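Local coordinates for protein integral membrane indolylacetylinositol arabinosyltransferase EmbB (Mycolicibacterium smegmatis MC2 155, PDB 7BVC) that probably transfers arabinose units to build the arabinan of cell-wall arabinogalactan, as a membrane-embedded arabinosyltransferase of the emb family, at residues L79-P93 and R137-T151. Residues are numbered along the deposited sequence; the frame is centred on the assembly and turned at random.
Sequences LTATVPCSVVRDLPP and RDRVAGPDCQRIEIT
Thr82 and Glu149 face each other as a non-hydrogen-bonded pair where strand 80-84 runs antiparallel to the short, weakly bonded strand 147-149, their axes at 161° and 4.5 Å at closest approach. Two sound backbone bonds join the segments: Val83 N gives to Ile148 O (2.9 Å), and Ile150 N gives to Ala81 O (2.9 Å); the return bond from Ile148 N to Val83 O is bent and weak. On one face Thr82 and Glu149 lie alongside each other, pointing the same way, with CG2 of the threonine against CG of the glutamate. Glu149 continues extended from there, and its carboxylate lies by the guanidinium of Arg147, though the modelled spacing is too short to be trusted. On the other face the CD1 end of Ile150 reaches Ala81 CB.

Just past the strand, Cys85 turns its sulfur in toward Cys145, and the two form a disulfide that links the segments just beyond the paired strands; its modelled SG-SG distance of 2.8 Å is stretched, so its exact geometry is not reliable. Cys85 SG also has two aliphatic neighbours, Val140 CG1 (3.8 Å) and Ile148 CG1. Farther along, Val88 crosses Val140 at about a right angle, CG2 to CG1, while its CG1 slides past the Arg137 chain. Arg89 bends at chi3 (77°) and presents its guanidinium end-on to Ala141 O: NH1 bonds on a lone pair (2.9 Å), whereas NH2 (3.0 Å) comes from above the carbonyl plane.

The pairing belongs to the concanavalin-like domain. Strand 80-84 is the middle of a three-stranded antiparallel sheet, bonded on its other side to strand 205-207; Ala81, Val83 and Ile150 pack on Phe99 of strand 97-100, and Leu91 and Arg137 touch Val118 of strand 114-118.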
# COMPACT_ATOMS: atom_id res chain seq x y z
N LEU B 79 -35.91 18.58 16.94
CA LEU B 79 -36.74 17.54 17.54
C LEU B 79 -37.31 18.09 18.84
O LEU B 79 -36.55 18.36 19.78
CB LEU B 79 -35.93 16.26 17.80
CG LEU B 79 -36.68 14.99 18.19
CD1 LEU B 79 -35.91 13.77 17.72
CD2 LEU B 79 -36.91 14.91 19.69
N THR B 80 -38.63 18.24 18.90
CA THR B 80 -39.30 18.75 20.09
C THR B 80 -40.31 17.71 20.56
O THR B 80 -41.21 17.34 19.81
CB THR B 80 -40.01 20.08 19.81
OG1 THR B 80 -41.25 19.83 19.15
CG2 THR B 80 -39.14 20.97 18.94
N ALA B 81 -40.15 17.24 21.79
CA ALA B 81 -41.04 16.25 22.37
C ALA B 81 -41.51 16.74 23.73
O ALA B 81 -40.70 17.15 24.57
CB ALA B 81 -40.34 14.89 22.51
N THR B 82 -42.83 16.69 23.95
CA THR B 82 -43.44 17.07 25.22
C THR B 82 -44.25 15.89 25.73
O THR B 82 -45.33 15.60 25.19
CB THR B 82 -44.31 18.31 25.08
OG1 THR B 82 -45.60 17.93 24.57
CG2 THR B 82 -43.68 19.31 24.12
N VAL B 83 -43.75 15.23 26.76
CA VAL B 83 -44.37 14.04 27.35
C VAL B 83 -44.93 14.43 28.71
O VAL B 83 -44.17 14.88 29.58
CB VAL B 83 -43.36 12.90 27.48
CG1 VAL B 83 -44.03 11.67 28.08
CG2 VAL B 83 -42.75 12.58 26.12
N PRO B 84 -46.24 14.31 28.94
CA PRO B 84 -46.78 14.63 30.27
C PRO B 84 -46.25 13.68 31.33
O PRO B 84 -45.85 12.55 31.05
CB PRO B 84 -48.29 14.49 30.08
CG PRO B 84 -48.45 13.65 28.85
CD PRO B 84 -47.30 13.99 27.98
N CYS B 85 -46.26 14.15 32.58
CA CYS B 85 -45.82 13.34 33.71
C CYS B 85 -46.92 12.43 34.24
O CYS B 85 -46.72 11.78 35.27
CB CYS B 85 -45.26 14.24 34.82
SG CYS B 85 -43.77 15.14 34.31
N SER B 86 -48.06 12.35 33.56
CA SER B 86 -49.15 11.46 33.92
C SER B 86 -49.09 10.12 33.20
O SER B 86 -49.97 9.28 33.42
CB SER B 86 -50.50 12.12 33.61
OG SER B 86 -50.70 12.27 32.21
N VAL B 87 -48.08 9.89 32.36
CA VAL B 87 -47.92 8.60 31.70
C VAL B 87 -46.91 7.71 32.42
O VAL B 87 -46.86 6.50 32.15
CB VAL B 87 -47.51 8.76 30.22
CG1 VAL B 87 -48.51 9.64 29.49
CG2 VAL B 87 -46.11 9.33 30.11
N VAL B 88 -46.10 8.27 33.32
CA VAL B 88 -45.19 7.46 34.12
C VAL B 88 -45.97 6.55 35.07
O VAL B 88 -45.57 5.40 35.31
CB VAL B 88 -44.20 8.37 34.87
CG1 VAL B 88 -43.54 7.63 36.02
CG2 VAL B 88 -43.16 8.92 33.91
N ARG B 89 -47.09 7.03 35.59
CA ARG B 89 -47.91 6.27 36.52
C ARG B 89 -48.81 5.25 35.83
O ARG B 89 -49.71 4.69 36.47
CB ARG B 89 -48.76 7.22 37.37
CG ARG B 89 -49.84 7.95 36.59
CD ARG B 89 -50.53 8.99 37.45
NE ARG B 89 -49.72 10.20 37.61
CZ ARG B 89 -48.99 10.47 38.68
NH1 ARG B 89 -48.96 9.62 39.70
NH2 ARG B 89 -48.28 11.59 38.74
N ASP B 90 -48.59 4.99 34.54
CA ASP B 90 -49.33 3.97 33.81
C ASP B 90 -48.47 2.80 33.37
O ASP B 90 -49.00 1.70 33.21
CB ASP B 90 -50.01 4.58 32.57
CG ASP B 90 -51.24 5.40 32.92
OD1 ASP B 90 -52.13 5.52 32.06
OD2 ASP B 90 -51.31 5.91 34.06
N LEU B 91 -47.18 3.01 33.15
CA LEU B 91 -46.28 1.91 32.84
C LEU B 91 -46.22 0.94 34.02
O LEU B 91 -46.47 1.32 35.17
CB LEU B 91 -44.88 2.44 32.53
CG LEU B 91 -44.65 3.02 31.13
CD1 LEU B 91 -43.35 3.80 31.10
CD2 LEU B 91 -44.63 1.90 30.11
N PRO B 92 -45.89 -0.32 33.76
CA PRO B 92 -45.67 -1.27 34.86
C PRO B 92 -44.50 -0.82 35.72
O PRO B 92 -43.70 0.03 35.30
CB PRO B 92 -45.36 -2.59 34.14
CG PRO B 92 -44.92 -2.18 32.78
CD PRO B 92 -45.72 -0.96 32.45
N PRO B 93 -44.36 -1.36 36.94
CA PRO B 93 -43.22 -0.97 37.78
C PRO B 93 -41.88 -1.07 37.09
O PRO B 93 -41.02 -0.20 37.28
CB PRO B 93 -43.33 -1.94 38.97
CG PRO B 93 -44.79 -2.25 39.05
CD PRO B 93 -45.29 -2.27 37.64
N ARG B 137 -37.67 8.26 40.14
CA ARG B 137 -38.96 7.88 39.56
C ARG B 137 -40.13 8.48 40.33
O ARG B 137 -40.96 9.20 39.76
CB ARG B 137 -39.07 6.36 39.50
CG ARG B 137 -40.48 5.83 39.35
CD ARG B 137 -40.92 5.87 37.90
NE ARG B 137 -42.12 5.08 37.67
CZ ARG B 137 -42.13 3.77 37.48
NH1 ARG B 137 -40.99 3.09 37.49
NH2 ARG B 137 -43.27 3.13 37.27
N ASP B 138 -40.22 8.18 41.63
CA ASP B 138 -41.38 8.60 42.41
C ASP B 138 -41.49 10.11 42.57
O ASP B 138 -42.54 10.59 43.00
CB ASP B 138 -41.37 7.92 43.78
CG ASP B 138 -40.03 8.04 44.48
OD1 ASP B 138 -39.48 9.16 44.55
OD2 ASP B 138 -39.52 7.01 44.97
N ARG B 139 -40.44 10.86 42.25
CA ARG B 139 -40.55 12.31 42.26
C ARG B 139 -41.38 12.81 41.08
O ARG B 139 -42.25 13.67 41.24
CB ARG B 139 -39.17 12.96 42.26
CG ARG B 139 -39.18 14.44 42.56
CD ARG B 139 -37.96 14.84 43.38
NE ARG B 139 -36.72 14.48 42.72
CZ ARG B 139 -35.92 15.35 42.12
NH1 ARG B 139 -36.23 16.64 42.10
NH2 ARG B 139 -34.80 14.93 41.53
N VAL B 140 -41.12 12.27 39.88
CA VAL B 140 -41.99 12.55 38.74
C VAL B 140 -43.37 11.96 38.98
O VAL B 140 -44.39 12.57 38.62
CB VAL B 140 -41.36 12.01 37.44
CG1 VAL B 140 -42.32 12.19 36.28
CG2 VAL B 140 -40.05 12.72 37.16
N ALA B 141 -43.43 10.78 39.60
CA ALA B 141 -44.71 10.18 39.94
C ALA B 141 -45.48 11.00 40.97
O ALA B 141 -46.69 10.81 41.13
CB ALA B 141 -44.51 8.76 40.45
N GLY B 142 -44.80 11.91 41.68
CA GLY B 142 -45.45 12.77 42.65
C GLY B 142 -46.40 13.75 41.99
O GLY B 142 -46.34 14.00 40.78
N PRO B 143 -47.31 14.32 42.78
CA PRO B 143 -48.32 15.22 42.21
C PRO B 143 -47.84 16.66 42.05
O PRO B 143 -48.55 17.60 42.42
CB PRO B 143 -49.47 15.13 43.22
CG PRO B 143 -48.79 14.86 44.52
CD PRO B 143 -47.53 14.08 44.22
N ASP B 144 -46.65 16.84 41.49
CA ASP B 144 -46.12 18.16 41.18
C ASP B 144 -45.54 18.29 39.78
O ASP B 144 -45.33 19.43 39.34
CB ASP B 144 -45.06 18.59 42.21
CG ASP B 144 -43.89 17.62 42.29
OD1 ASP B 144 -43.71 16.79 41.37
OD2 ASP B 144 -43.13 17.69 43.28
N CYS B 145 -45.34 17.18 39.08
CA CYS B 145 -44.80 17.25 37.72
C CYS B 145 -45.89 17.61 36.70
O CYS B 145 -47.03 17.15 36.82
CB CYS B 145 -44.15 15.92 37.34
SG CYS B 145 -42.51 16.07 36.61
N GLN B 146 -45.55 18.43 35.72
CA GLN B 146 -46.50 18.84 34.70
C GLN B 146 -46.18 18.26 33.33
O GLN B 146 -47.05 17.67 32.69
CB GLN B 146 -46.57 20.38 34.62
CG GLN B 146 -47.13 21.05 35.86
CD GLN B 146 -47.33 22.54 35.66
OE1 GLN B 146 -46.43 23.34 35.91
NE2 GLN B 146 -48.52 22.92 35.21
N ARG B 147 -44.94 18.41 32.87
CA ARG B 147 -44.54 17.96 31.54
C ARG B 147 -43.07 17.56 31.58
O ARG B 147 -42.41 17.66 32.61
CB ARG B 147 -44.77 19.05 30.49
CG ARG B 147 -46.22 19.36 30.17
CD ARG B 147 -46.33 20.61 29.32
NE ARG B 147 -46.45 21.81 30.14
CZ ARG B 147 -45.59 22.82 30.11
NH1 ARG B 147 -45.78 23.87 30.90
NH2 ARG B 147 -44.54 22.78 29.30
N ILE B 148 -42.58 17.10 30.43
CA ILE B 148 -41.16 16.85 30.19
C ILE B 148 -40.89 17.25 28.75
O ILE B 148 -41.50 16.70 27.83
CB ILE B 148 -40.76 15.38 30.42
CG1 ILE B 148 -40.99 14.97 31.88
CG2 ILE B 148 -39.31 15.16 30.04
CD1 ILE B 148 -40.83 13.49 32.12
N GLU B 149 -39.97 18.19 28.55
CA GLU B 149 -39.73 18.78 27.23
C GLU B 149 -38.29 18.55 26.82
O GLU B 149 -37.37 19.02 27.49
CB GLU B 149 -40.07 20.28 27.25
CG GLU B 149 -41.56 20.54 27.39
CD GLU B 149 -41.89 22.01 27.52
OE1 GLU B 149 -40.96 22.81 27.73
OE2 GLU B 149 -43.08 22.36 27.40
N ILE B 150 -38.10 17.86 25.70
CA ILE B 150 -36.84 17.19 25.40
C ILE B 150 -36.16 17.81 24.19
O ILE B 150 -35.64 17.10 23.32
CB ILE B 150 -37.06 15.68 25.21
CG1 ILE B 150 -38.07 15.17 26.23
CG2 ILE B 150 -35.76 14.91 25.42
CD1 ILE B 150 -38.39 13.70 26.10
N THR B 151 -36.20 19.14 24.10
CA THR B 151 -35.82 19.86 22.88
C THR B 151 -34.40 19.50 22.44
O THR B 151 -33.51 19.29 23.27
CB THR B 151 -35.93 21.37 23.12
OG1 THR B 151 -37.26 21.69 23.54
CG2 THR B 151 -35.63 22.14 21.84